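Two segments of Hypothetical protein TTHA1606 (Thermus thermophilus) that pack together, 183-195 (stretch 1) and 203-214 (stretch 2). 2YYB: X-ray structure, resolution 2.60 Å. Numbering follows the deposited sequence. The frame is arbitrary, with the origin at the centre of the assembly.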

# COMPACT_ATOMS: atom_id res chain seq x y z
N ASP A 183 27.16 24.92 -6.88
CA ASP A 183 28.01 25.63 -5.92
C ASP A 183 27.16 26.28 -4.85
O ASP A 183 27.64 26.59 -3.75
CB ASP A 183 28.84 26.72 -6.62
CG ASP A 183 29.62 26.20 -7.80
OD1 ASP A 183 30.02 25.01 -7.77
OD2 ASP A 183 29.85 26.99 -8.75
N LEU A 184 25.90 26.51 -5.20
CA LEU A 184 24.95 27.15 -4.30
C LEU A 184 23.57 26.58 -4.51
O LEU A 184 23.21 26.16 -5.62
CB LEU A 184 24.91 28.65 -4.53
CG LEU A 184 23.77 29.42 -3.86
CD1 LEU A 184 23.77 29.19 -2.38
CD2 LEU A 184 23.93 30.89 -4.14
N PHE A 185 22.79 26.58 -3.43
CA PHE A 185 21.42 26.11 -3.44
C PHE A 185 20.59 27.19 -2.77
O PHE A 185 20.92 27.66 -1.68
CB PHE A 185 21.31 24.79 -2.68
CG PHE A 185 19.90 24.27 -2.56
CD1 PHE A 185 19.14 24.00 -3.69
CD2 PHE A 185 19.34 24.00 -1.31
CE1 PHE A 185 17.85 23.47 -3.57
CE2 PHE A 185 18.06 23.47 -1.19
CZ PHE A 185 17.32 23.21 -2.32
N VAL A 186 19.52 27.59 -3.45
CA VAL A 186 18.63 28.63 -2.96
C VAL A 186 17.27 28.04 -2.67
O VAL A 186 16.69 27.39 -3.53
CB VAL A 186 18.44 29.73 -4.00
CG1 VAL A 186 17.52 30.82 -3.44
CG2 VAL A 186 19.79 30.32 -4.38
N THR A 187 16.76 28.28 -1.47
CA THR A 187 15.43 27.80 -1.13
C THR A 187 14.86 28.74 -0.07
O THR A 187 15.50 29.74 0.27
CB THR A 187 15.46 26.31 -0.64
OG1 THR A 187 14.13 25.79 -0.63
CG2 THR A 187 16.06 26.20 0.74
N GLY A 188 13.67 28.45 0.44
CA GLY A 188 13.12 29.36 1.43
C GLY A 188 13.21 28.98 2.89
O GLY A 188 13.72 29.75 3.70
N GLU A 189 12.73 27.79 3.25
CA GLU A 189 12.70 27.39 4.65
C GLU A 189 13.80 26.44 5.09
O GLU A 189 14.03 25.41 4.45
CB GLU A 189 11.32 26.79 4.96
CG GLU A 189 10.77 27.19 6.32
CD GLU A 189 9.26 26.94 6.46
OE1 GLU A 189 8.67 27.35 7.49
OE2 GLU A 189 8.66 26.33 5.55
N PRO A 190 14.50 26.78 6.18
CA PRO A 190 15.59 25.99 6.76
C PRO A 190 15.08 24.92 7.73
O PRO A 190 14.17 25.17 8.53
CB PRO A 190 16.41 27.05 7.48
CG PRO A 190 15.35 27.91 8.06
CD PRO A 190 14.41 28.09 6.86
N LYS A 191 15.68 23.74 7.68
CA LYS A 191 15.29 22.64 8.57
C LYS A 191 16.47 22.20 9.44
O LYS A 191 17.57 21.98 8.95
CB LYS A 191 14.78 21.45 7.75
CG LYS A 191 13.29 21.49 7.45
CD LYS A 191 12.83 20.39 6.46
CE LYS A 191 13.18 18.97 6.91
NZ LYS A 191 12.72 18.63 8.30
N HIS A 192 16.23 22.07 10.74
CA HIS A 192 17.28 21.63 11.63
C HIS A 192 17.88 20.30 11.14
O HIS A 192 19.09 20.12 11.12
CB HIS A 192 16.73 21.43 13.04
CG HIS A 192 17.72 20.81 13.99
ND1 HIS A 192 18.76 21.52 14.56
CD2 HIS A 192 17.85 19.53 14.42
CE1 HIS A 192 19.48 20.70 15.31
NE2 HIS A 192 18.95 19.49 15.24
N SER A 193 17.03 19.36 10.74
CA SER A 193 17.52 18.07 10.30
C SER A 193 18.50 18.05 9.11
O SER A 193 19.03 16.99 8.80
CB SER A 193 16.34 17.14 9.97
OG SER A 193 15.65 17.59 8.83
N VAL A 194 18.74 19.18 8.45
CA VAL A 194 19.69 19.16 7.33
C VAL A 194 20.93 19.98 7.62
O VAL A 194 21.80 20.12 6.77
CB VAL A 194 19.09 19.68 6.00
CG1 VAL A 194 17.95 18.78 5.57
CG2 VAL A 194 18.66 21.12 6.15
N PHE A 195 21.01 20.53 8.82
CA PHE A 195 22.16 21.33 9.20
C PHE A 195 23.51 20.64 8.95
O PHE A 195 24.25 21.02 8.05
CB PHE A 195 22.06 21.69 10.68
CG PHE A 195 23.05 22.73 11.09
CD1 PHE A 195 22.86 24.06 10.72
CD2 PHE A 195 24.17 22.38 11.82
CE1 PHE A 195 23.79 25.03 11.08
CE2 PHE A 195 25.11 23.34 12.18
CZ PHE A 195 24.92 24.67 11.80
N LEU A 203 28.24 22.18 1.15
CA LEU A 203 27.21 22.82 0.36
C LEU A 203 27.02 24.27 0.80
O LEU A 203 27.20 24.61 1.97
CB LEU A 203 25.89 22.08 0.55
CG LEU A 203 25.25 21.30 -0.60
CD1 LEU A 203 26.27 20.43 -1.29
CD2 LEU A 203 24.14 20.44 -0.04
N ASN A 204 26.70 25.12 -0.15
CA ASN A 204 26.43 26.52 0.14
C ASN A 204 24.92 26.55 0.04
O ASN A 204 24.36 26.07 -0.96
CB ASN A 204 27.01 27.43 -0.93
CG ASN A 204 28.45 27.82 -0.66
OD1 ASN A 204 29.20 28.12 -1.60
ND2 ASN A 204 28.85 27.84 0.62
N VAL A 205 24.25 27.07 1.07
CA VAL A 205 22.80 27.14 1.03
C VAL A 205 22.33 28.47 1.58
O VAL A 205 22.81 28.92 2.61
CB VAL A 205 22.14 26.02 1.89
CG1 VAL A 205 20.62 26.15 1.82
CG2 VAL A 205 22.58 24.67 1.40
N ILE A 206 21.39 29.09 0.87
CA ILE A 206 20.82 30.36 1.31
C ILE A 206 19.31 30.17 1.51
O ILE A 206 18.61 29.74 0.58
CB ILE A 206 20.99 31.50 0.24
CG1 ILE A 206 22.46 31.74 -0.10
CG2 ILE A 206 20.36 32.79 0.77
CD1 ILE A 206 23.22 32.42 1.00
N TYR A 207 18.83 30.47 2.71
CA TYR A 207 17.40 30.36 3.04
C TYR A 207 16.80 31.77 3.03
O TYR A 207 17.09 32.57 3.91
CB TYR A 207 17.21 29.72 4.43
CG TYR A 207 17.64 28.28 4.46
CD1 TYR A 207 16.97 27.32 3.70
CD2 TYR A 207 18.78 27.88 5.17
CE1 TYR A 207 17.42 26.00 3.64
CE2 TYR A 207 19.23 26.55 5.11
CZ TYR A 207 18.55 25.63 4.34
OH TYR A 207 18.99 24.34 4.23
N ALA A 208 15.98 32.06 2.02
CA ALA A 208 15.40 33.39 1.90
C ALA A 208 13.93 33.56 2.33
O ALA A 208 13.30 34.57 2.02
CB ALA A 208 15.58 33.88 0.47
N GLY A 209 13.40 32.57 3.05
CA GLY A 209 12.03 32.64 3.52
C GLY A 209 11.06 31.86 2.67
O GLY A 209 11.15 31.90 1.45
N HIS A 210 10.13 31.14 3.29
CA HIS A 210 9.15 30.38 2.53
C HIS A 210 8.19 31.37 1.86
O HIS A 210 7.86 31.24 0.68
CB HIS A 210 8.39 29.42 3.44
CG HIS A 210 7.68 28.32 2.72
ND1 HIS A 210 6.85 28.54 1.64
CD2 HIS A 210 7.64 26.98 2.95
CE1 HIS A 210 6.33 27.39 1.24
NE2 HIS A 210 6.80 26.43 2.02
N TYR A 211 7.75 32.37 2.62
CA TYR A 211 6.85 33.38 2.08
C TYR A 211 7.54 34.24 1.03
O TYR A 211 7.06 34.38 -0.09
CB TYR A 211 6.34 34.29 3.18
CG TYR A 211 5.38 35.37 2.72
CD1 TYR A 211 4.03 35.08 2.51
CD2 TYR A 211 5.80 36.68 2.53
CE1 TYR A 211 3.13 36.07 2.13
CE2 TYR A 211 4.90 37.68 2.16
CZ TYR A 211 3.57 37.37 1.96
OH TYR A 211 2.68 38.34 1.55
N ASP A 212 8.66 34.83 1.42
CA ASP A 212 9.39 35.72 0.53
C ASP A 212 9.88 35.13 -0.78
O ASP A 212 10.19 35.89 -1.70
CB ASP A 212 10.57 36.36 1.26
CG ASP A 212 10.11 37.32 2.34
OD1 ASP A 212 9.11 38.02 2.09
OD2 ASP A 212 10.74 37.36 3.42
N THR A 213 9.96 33.81 -0.89
CA THR A 213 10.42 33.22 -2.14
C THR A 213 9.24 32.74 -3.00
O THR A 213 9.38 32.65 -4.22
CB THR A 213 11.44 32.03 -1.92
OG1 THR A 213 10.79 30.91 -1.31
CG2 THR A 213 12.63 32.47 -1.05
N GLU A 214 8.10 32.42 -2.38
CA GLU A 214 6.95 31.95 -3.16
C GLU A 214 5.96 33.11 -3.44
O GLU A 214 4.77 32.93 -3.65
CB GLU A 214 6.28 30.70 -2.48
CG GLU A 214 7.14 29.38 -2.54
CD GLU A 214 6.37 28.07 -2.23
OE1 GLU A 214 5.69 28.02 -1.18
OE2 GLU A 214 6.46 27.08 -3.03

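Two short strands, 184-187 and 204-207, lie side by side in parallel, their axes 18° apart and 4.7 Å at closest approach. Parallel pairing sets the bonding rule: alternate residues of stretch 1 use both backbone N and O, each reaching a different residue of the neighbour.

Leu184 makes no hydrogen bond to stretch 2. Its CA sits 3.6 Å from Asn204 O in a CA-H...O contact, while its CA-to-CB bond points sideways, but the end of the side chain comes nearer, CD1 lying 3.7 Å from Ile206 CG1. Phe185 starts the ladder: its N donates to Asn204 O (3.0 Å), and its O accepts from Ile206 N (3.0 Å). On the same face of the sheet, its ring meets Val205, CD2 to CG1 at 4.0 Å, an apolar pairing between bridge partners. Val186 pairs in register with Ile206 on the opposite face, and its own N and O make no hydrogen bond to stretch 2.

Thr187 repeats the pattern, with N donating to Ile206 O (3.1 Å) and O accepting from Ala208 N (2.9 Å); the near-linear angles mark this as the best-aligned step. Its CG2 reaches Tyr207 CE1 at 3.2 Å, on the face shared by Phe185 and Val205.

Gly188 extends the pairing beyond the strands, its O accepting from Gly209 N (2.9 Å). The CA atoms of these two glycines approach to 4.0 Å, and a CB on Gly188 would collide with Gly209 O and Thr213 OG1. Gly209 is glycine for a backbone reason: at its positive phi, a CB would jam against the preceding carbonyl.

Past the glycine, Glu189 O lies 3.5 Å from Tyr207 CE1. Pro190 then covers one face of the Tyr207 ring, its CB 3.5 Å from the ring centroid in a CH-pi contact. Finally, Val194 brings CG2 within 3.8 Å of Tyr207 OH.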